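Local coordinates for Lin0012 protein (Listeria innocua, PDB 3K17) that probably transfers phosphate from ATP to phosphomevalonate in the mevalonate route to isopentenyl diphosphate, at residues K190-E193 and W194-E198; G227-V230 and S231-H234; N277-I280 and L281-L284. All coordinates share one frame; numbering follows the deposited sequence.

Interaction 1 (K190-E193 and W194-E198); sequences KSLE and WFMKE
An N-capped helix start, with a lysine laid over a tryptophan ring, joins Lys-190 and Ser-191 to the first turn of the short helix 192-197. Ser-191 is the N-cap: its OG accepts from Trp-194 N at 3.0 Å, with an N-H...O angle of 150°. For this the hydroxyl stands between the backbone N and the carbonyl carbon (chi1 77°), turned back toward the amides of the first turn. The carbonyl O of the same serine takes Phe-195 N at 3.2 Å, the first i to i+4 bond, so both oxygens of Ser-191 serve amides of the opening turn.

One residue earlier, Lys-190 lays its aliphatic chain obliquely over one face of the Trp-194 indole. Its CD stands over the face of the six-membered ring, 3.7 Å from the centroid, a CH-pi contact. The ammonium then continues over the five-membered ring, where NZ lies 4.1 Å from the centroid in a cation-pi contact. A bend at chi2 (-69°) brings the chain down onto the indole, and beyond it the chain runs extended over the ring. Glu-198 CB lies on the opposite face, offset toward the rim. Farther round the helix, Leu-192 CD1 meets the selenomethionine methyl, Met-196 CE, at 4.0 Å.

These apolar ends pack against neighbouring helices: Leu-192 and Met-196 rest on Phe-88 of helix 76-91 and on Leu-147 and Leu-150 of helix 141-156. Trp-194 meets the ring of Trp-182 on helix 180-187, while Lys-143 and Lys-146 reach carbonyls near the end of helix 192-197. The second subunit also takes part, with its Glu-67 against Lys-190 and its Ala-188 against Leu-192.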
loop_
_atom_site.group_PDB
_atom_site.type_symbol
_atom_site.label_atom_id
_atom_site.label_comp_id
_atom_site.label_asym_id
_atom_site.label_seq_id
_atom_site.Cartn_x
_atom_site.Cartn_y
_atom_site.Cartn_z
ATOM N N LYS A 190 -20.577 16.540 18.861
ATOM C CA LYS A 190 -21.876 16.310 19.500
ATOM C C LYS A 190 -22.295 14.858 19.326
ATOM O O LYS A 190 -21.996 14.250 18.305
ATOM C CB LYS A 190 -22.950 17.221 18.893
ATOM C CG LYS A 190 -22.776 18.705 19.210
ATOM C CD LYS A 190 -23.032 18.971 20.693
ATOM C CE LYS A 190 -22.944 20.455 21.035
ATOM N NZ LYS A 190 -23.199 20.702 22.488
ATOM N N SER A 191 -22.982 14.298 20.316
ATOM C CA SER A 191 -23.427 12.918 20.209
ATOM C C SER A 191 -24.660 12.859 19.317
ATOM O O SER A 191 -25.295 13.882 19.041
ATOM C CB SER A 191 -23.782 12.341 21.580
ATOM O OG SER A 191 -25.055 12.805 22.014
ATOM N N LEU A 192 -24.990 11.657 18.864
ATOM C CA LEU A 192 -26.156 11.451 18.028
ATOM C C LEU A 192 -27.407 11.766 18.864
ATOM O O LEU A 192 -28.388 12.320 18.360
ATOM C CB LEU A 192 -26.188 9.998 17.551
ATOM C CG LEU A 192 -27.364 9.588 16.671
ATOM C CD1 LEU A 192 -27.360 10.426 15.405
ATOM C CD2 LEU A 192 -27.268 8.106 16.350
ATOM N N GLU A 193 -27.362 11.419 20.147
ATOM C CA GLU A 193 -28.495 11.666 21.039
ATOM C C GLU A 193 -28.786 13.157 21.141
ATOM O O GLU A 193 -29.941 13.566 21.227
ATOM C CB GLU A 193 -28.220 11.101 22.437
ATOM C CG GLU A 193 -29.384 11.297 23.405
ATOM C CD GLU A 193 -29.120 10.701 24.780
ATOM O OE1 GLU A 193 -28.035 10.968 25.339
ATOM O OE2 GLU A 193 -30.000 9.973 25.300
ATOM N N TRP A 194 -27.732 13.963 21.127
ATOM C CA TRP A 194 -27.872 15.410 21.204
ATOM C C TRP A 194 -28.524 15.932 19.925
ATOM O O TRP A 194 -29.341 16.854 19.959
ATOM C CB TRP A 194 -26.498 16.065 21.383
ATOM C CG TRP A 194 -26.553 17.556 21.497
ATOM C CD1 TRP A 194 -26.714 18.292 22.638
ATOM C CD2 TRP A 194 -26.512 18.494 20.419
ATOM N NE1 TRP A 194 -26.778 19.635 22.335
ATOM C CE2 TRP A 194 -26.657 19.785 20.979
ATOM C CE3 TRP A 194 -26.368 18.370 19.030
ATOM C CZ2 TRP A 194 -26.662 20.942 20.197
ATOM C CZ3 TRP A 194 -26.375 19.524 18.250
ATOM C CH2 TRP A 194 -26.520 20.793 18.840
ATOM N N PHE A 195 -28.152 15.342 18.794
ATOM C CA PHE A 195 -28.702 15.748 17.502
ATOM C C PHE A 195 -30.198 15.474 17.415
ATOM O O PHE A 195 -30.941 16.251 16.816
ATOM C CB PHE A 195 -27.992 14.999 16.362
ATOM C CG PHE A 195 -26.779 15.707 15.821
ATOM C CD1 PHE A 195 -26.912 16.919 15.148
ATOM C CD2 PHE A 195 -25.512 15.141 15.942
ATOM C CE1 PHE A 195 -25.803 17.559 14.593
ATOM C CE2 PHE A 195 -24.387 15.770 15.390
ATOM C CZ PHE A 195 -24.530 16.980 14.713
HETATM N N MSE A 196 -30.630 14.364 18.012
HETATM C CA MSE A 196 -32.034 13.963 17.987
HETATM C C MSE A 196 -32.929 14.863 18.826
HETATM O O MSE A 196 -34.086 15.095 18.480
HETATM C CB MSE A 196 -32.187 12.520 18.482
HETATM C CG MSE A 196 -31.556 11.463 17.585
HETATM SE SE MSE A 196 -32.221 11.520 15.757
HETATM C CE MSE A 196 -30.776 12.537 14.971
ATOM N N LYS A 197 -32.394 15.359 19.933
ATOM C CA LYS A 197 -33.162 16.214 20.829
ATOM C C LYS A 197 -33.054 17.692 20.501
ATOM O O LYS A 197 -33.913 18.481 20.885
ATOM C CB LYS A 197 -32.721 15.979 22.274
ATOM C CG LYS A 197 -33.045 14.584 22.772
ATOM C CD LYS A 197 -32.680 14.394 24.232
ATOM C CE LYS A 197 -33.110 13.011 24.706
ATOM N NZ LYS A 197 -32.798 12.783 26.141
ATOM N N GLU A 198 -32.003 18.072 19.789
ATOM C CA GLU A 198 -31.814 19.471 19.446
ATOM C C GLU A 198 -32.546 19.877 18.165
ATOM O O GLU A 198 -32.437 19.213 17.130
ATOM C CB GLU A 198 -30.320 19.766 19.291
ATOM C CG GLU A 198 -29.960 21.245 19.236
ATOM C CD GLU A 198 -30.057 21.922 20.595
ATOM O OE1 GLU A 198 -30.348 21.225 21.591
ATOM O OE2 GLU A 198 -29.831 23.151 20.664
#

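Interaction 2 (G227-V230 and S231-H234); sequences GKLV and SQIH
Successive turns of helix 226-239 meet here in a local contact near the subunit interface, with Ser-231 OG turned back onto the carbonyls of the preceding turn. The serine hydroxyl lies 3.1 Å from Gly-227 O and 2.9 Å from Lys-228 O. Both are within reach of its one proton, and the choice between them is not settled; the position of Lys-228 O is itself less certain. With chi1 at 67°, OG lies between its own backbone N and carbonyl carbon, which brings it over the carbonyls of the preceding turn. Gly-227 O also receives Ser-231 N at 2.8 Å in a nearly straight bond, the N-H...O angle being 171°.

The i to i+4 pattern continues: Ile-233 N donates to Leu-229 O at 3.0 Å and His-234 N to Val-230 O at 2.9 Å. Lys-228 and Gln-232, one turn apart, lie side by side and point the same way, with the lysine methylene CE 3.8 Å from the amide oxygen OE1. Elsewhere on the helix, Leu-229 and Ile-233 pack on Tyr-21, and Ile-233 also touches Val-290. Lys-228 and Ser-231 pack against Gln-238 of the second subunit, where Glu-239 forms a long, weak ion pair with Lys-228 NZ.

Leu-229 and Ile-233 thus face their own chain, while Lys-228, Ser-231 and His-234 meet the second subunit and Gln-232 touches both. Folding back gives the buried serine hydroxyl possible acceptors within its own helix, so its hydrogen bonding need not depend on the neighbouring subunit.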
loop_
_atom_site.group_PDB
_atom_site.type_symbol
_atom_site.label_atom_id
_atom_site.label_comp_id
_atom_site.label_asym_id
_atom_site.label_seq_id
_atom_site.Cartn_x
_atom_site.Cartn_y
_atom_site.Cartn_z
ATOM N N GLY A 227 -22.795 13.353 -9.748
ATOM C CA GLY A 227 -21.517 13.894 -9.322
ATOM C C GLY A 227 -20.972 14.959 -10.245
ATOM O O GLY A 227 -20.729 16.093 -9.827
ATOM N N LYS A 228 -20.792 14.596 -11.510
ATOM C CA LYS A 228 -20.257 15.515 -12.503
ATOM C C LYS A 228 -20.988 16.861 -12.527
ATOM O O LYS A 228 -20.354 17.915 -12.518
ATOM C CB LYS A 228 -20.320 14.875 -13.888
ATOM C CG LYS A 228 -19.302 15.434 -14.864
ATOM C CD LYS A 228 -19.647 15.064 -16.294
ATOM C CE LYS A 228 -20.886 15.819 -16.767
ATOM N NZ LYS A 228 -21.248 15.491 -18.173
ATOM N N LEU A 229 -22.318 16.822 -12.554
ATOM C CA LEU A 229 -23.116 18.046 -12.587
ATOM C C LEU A 229 -23.025 18.863 -11.308
ATOM O O LEU A 229 -22.840 20.076 -11.354
ATOM C CB LEU A 229 -24.585 17.727 -12.882
ATOM C CG LEU A 229 -24.920 17.418 -14.343
ATOM C CD1 LEU A 229 -24.233 16.129 -14.775
ATOM C CD2 LEU A 229 -26.429 17.298 -14.504
ATOM N N VAL A 230 -23.159 18.201 -10.166
ATOM C CA VAL A 230 -23.082 18.893 -8.890
ATOM C C VAL A 230 -21.714 19.543 -8.694
ATOM O O VAL A 230 -21.625 20.701 -8.289
ATOM C CB VAL A 230 -23.352 17.928 -7.717
ATOM C CG1 VAL A 230 -23.190 18.652 -6.395
ATOM C CG2 VAL A 230 -24.756 17.368 -7.830
ATOM N N SER A 231 -20.649 18.801 -8.983
ATOM C CA SER A 231 -19.301 19.330 -8.821
ATOM C C SER A 231 -19.082 20.531 -9.740
ATOM O O SER A 231 -18.434 21.505 -9.357
ATOM C CB SER A 231 -18.257 18.249 -9.116
ATOM O OG SER A 231 -18.276 17.865 -10.480
ATOM N N GLN A 232 -19.628 20.464 -10.950
ATOM C CA GLN A 232 -19.482 21.564 -11.892
ATOM C C GLN A 232 -20.173 22.817 -11.353
ATOM O O GLN A 232 -19.614 23.913 -11.415
ATOM C CB GLN A 232 -20.068 21.183 -13.257
ATOM C CG GLN A 232 -19.310 20.064 -13.963
ATOM C CD GLN A 232 -19.943 19.655 -15.285
ATOM O OE1 GLN A 232 -21.135 19.342 -15.349
ATOM N NE2 GLN A 232 -19.144 19.649 -16.347
ATOM N N ILE A 233 -21.380 22.648 -10.816
ATOM C CA ILE A 233 -22.132 23.774 -10.274
ATOM C C ILE A 233 -21.452 24.368 -9.040
ATOM O O ILE A 233 -21.375 25.587 -8.895
ATOM C CB ILE A 233 -23.584 23.367 -9.905
ATOM C CG1 ILE A 233 -24.348 22.947 -11.164
ATOM C CG2 ILE A 233 -24.309 24.540 -9.245
ATOM C CD1 ILE A 233 -24.470 24.049 -12.201
ATOM N N HIS A 234 -20.956 23.513 -8.152
ATOM C CA HIS A 234 -20.288 24.003 -6.955
ATOM C C HIS A 234 -19.085 24.851 -7.355
ATOM O O HIS A 234 -18.810 25.885 -6.745
ATOM C CB HIS A 234 -19.818 22.842 -6.084
ATOM C CG HIS A 234 -19.159 23.280 -4.812
ATOM N ND1 HIS A 234 -19.858 23.854 -3.773
ATOM C CD2 HIS A 234 -17.861 23.263 -4.429
ATOM C CE1 HIS A 234 -19.019 24.172 -2.803
ATOM N NE2 HIS A 234 -17.800 23.825 -3.176
#

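Interaction 3 (N277-I280 and L281-L284)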
loop_
_atom_site.group_PDB
_atom_site.type_symbol
_atom_site.label_atom_id
_atom_site.label_comp_id
_atom_site.label_asym_id
_atom_site.label_seq_id
_atom_site.Cartn_x
_atom_site.Cartn_y
_atom_site.Cartn_z
ATOM N N ASN A 277 -39.001 28.852 -13.232
ATOM C CA ASN A 277 -37.997 27.990 -12.612
ATOM C C ASN A 277 -37.199 27.337 -13.734
ATOM O O ASN A 277 -35.974 27.285 -13.690
ATOM C CB ASN A 277 -38.651 26.903 -11.750
ATOM C CG ASN A 277 -37.693 26.322 -10.717
ATOM O OD1 ASN A 277 -36.474 26.431 -10.850
ATOM N ND2 ASN A 277 -38.244 25.693 -9.684
ATOM N N ARG A 278 -37.906 26.843 -14.744
ATOM C CA ARG A 278 -37.251 26.206 -15.879
ATOM C C ARG A 278 -36.228 27.153 -16.485
ATOM O O ARG A 278 -35.113 26.754 -16.803
ATOM C CB ARG A 278 -38.270 25.829 -16.960
ATOM C CG ARG A 278 -37.614 25.268 -18.224
ATOM C CD ARG A 278 -38.586 25.094 -19.378
ATOM N NE ARG A 278 -37.895 24.556 -20.547
ATOM C CZ ARG A 278 -38.401 24.511 -21.777
ATOM N NH1 ARG A 278 -39.619 24.970 -22.024
ATOM N NH2 ARG A 278 -37.677 24.010 -22.771
ATOM N N ARG A 279 -36.622 28.412 -16.636
ATOM C CA ARG A 279 -35.759 29.423 -17.229
ATOM C C ARG A 279 -34.463 29.667 -16.472
ATOM O O ARG A 279 -33.386 29.651 -17.070
ATOM C CB ARG A 279 -36.522 30.745 -17.379
ATOM C CG ARG A 279 -37.790 30.652 -18.234
ATOM C CD ARG A 279 -37.502 30.046 -19.600
ATOM N NE ARG A 279 -38.637 30.140 -20.521
ATOM C CZ ARG A 279 -39.786 29.482 -20.390
ATOM N NH1 ARG A 279 -39.984 28.661 -19.366
ATOM N NH2 ARG A 279 -40.740 29.637 -21.299
ATOM N N ILE A 280 -34.551 29.885 -15.163
ATOM C CA ILE A 280 -33.343 30.144 -14.385
ATOM C C ILE A 280 -32.414 28.933 -14.354
ATOM O O ILE A 280 -31.204 29.080 -14.218
ATOM C CB ILE A 280 -33.672 30.581 -12.936
ATOM C CG1 ILE A 280 -34.287 29.423 -12.151
ATOM C CG2 ILE A 280 -34.640 31.761 -12.963
ATOM C CD1 ILE A 280 -34.534 29.757 -10.695
ATOM N N LEU A 281 -32.981 27.737 -14.481
ATOM C CA LEU A 281 -32.165 26.527 -14.489
ATOM C C LEU A 281 -31.466 26.441 -15.840
ATOM O O LEU A 281 -30.336 25.965 -15.934
ATOM C CB LEU A 281 -33.035 25.287 -14.239
ATOM C CG LEU A 281 -33.458 25.074 -12.776
ATOM C CD1 LEU A 281 -34.491 23.969 -12.670
ATOM C CD2 LEU A 281 -32.234 24.744 -11.940
ATOM N N GLN A 282 -32.140 26.918 -16.883
ATOM C CA GLN A 282 -31.564 26.927 -18.223
ATOM C C GLN A 282 -30.399 27.909 -18.198
ATOM O O GLN A 282 -29.330 27.638 -18.742
ATOM C CB GLN A 282 -32.586 27.405 -19.262
ATOM C CG GLN A 282 -33.798 26.508 -19.463
ATOM C CD GLN A 282 -34.722 27.026 -20.557
ATOM O OE1 GLN A 282 -35.213 28.154 -20.492
ATOM N NE2 GLN A 282 -34.960 26.203 -21.567
ATOM N N GLU A 283 -30.624 29.052 -17.557
ATOM C CA GLU A 283 -29.614 30.097 -17.444
ATOM C C GLU A 283 -28.396 29.577 -16.691
ATOM O O GLU A 283 -27.257 29.741 -17.132
ATOM C CB GLU A 283 -30.190 31.303 -16.700
ATOM C CG GLU A 283 -31.482 31.838 -17.290
ATOM C CD GLU A 283 -31.283 32.503 -18.637
ATOM O OE1 GLU A 283 -32.298 32.803 -19.307
ATOM O OE2 GLU A 283 -30.115 32.735 -19.023
ATOM N N LEU A 284 -28.649 28.959 -15.541
ATOM C CA LEU A 284 -27.584 28.406 -14.716
ATOM C C LEU A 284 -26.764 27.414 -15.529
ATOM O O LEU A 284 -25.534 27.449 -15.509
ATOM C CB LEU A 284 -28.173 27.710 -13.481
ATOM C CG LEU A 284 -27.183 26.952 -12.588
ATOM C CD1 LEU A 284 -26.095 27.897 -12.113
ATOM C CD2 LEU A 284 -27.915 26.341 -11.399
#
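Asn-277 meets Leu-281 one turn on, where its carbonyl O accepts Leu-281 N at 3.1 Å and the two side chains cross. Arg-278 comes next. Its chain runs extended from CG to NE, with CG anti to the backbone N (chi1 175°), and this brings the guanidinium obliquely past the amide of Gln-282. NE stands 3.5 Å from Gln-282 NE2, the two planes being 43° apart. Two donors at this distance are reconciled by a shared acid: Glu-293 takes Arg-278 NE through OE1 and Gln-282 NE2 through OE2. Asp-302 and Glu-305 pair with the remaining two nitrogens of the arginine, so a buried guanidinium has carboxylate partners at NE, NH1 and NH2.

Arg-279 flanks the other end of the same amide. Its CD is 3.1 Å from Gln-282 OE1, and its guanidinium is turned steeply to the amide, at 74°. A bend at chi2 turns the chain back toward the preceding turn, where NH2 reaches Glu-305 in a salt bridge. Glu-305 therefore binds both arginines, one through each carboxylate oxygen, which probably steadies their positive charges. The backbone O of Arg-279 takes Glu-283 N at 2.9 Å.

Ile-280 closes the segment, its O accepting Leu-284 N at 2.9 Å, while its side chain packs on Phe-247 and Arg-250 of helix 241-264. Leu-284 joins it on Phe-247 and also touches Phe-236 of helix 226-239. On another side of helix 267-288, Arg-278 rests on Ala-301 of helix 295-306, and Leu-281 on Lys-312 of strand 310-313.

Interactions 2 and 3 are neighbours, their centres about 16 Å apart: Ile-233 CD1 of helix 226-239 packs on Leu-284 CG of helix 267-288 at 4.0 Å. Interaction 1 lies apart, its centre about 31 Å from that of interaction 2 and 38 Å from that of interaction 3, with no direct touch. Interactions 1 and 2 are partly buried and both reach the second subunit, whereas interaction 3 is buried and touches no other chain. The chemistry differs accordingly: a capped helix start with lysine over an indole in 190-198, a hydroxyl turned onto backbone carbonyls in 227-234, and arginines compensated by acids of the same chain in 277-284.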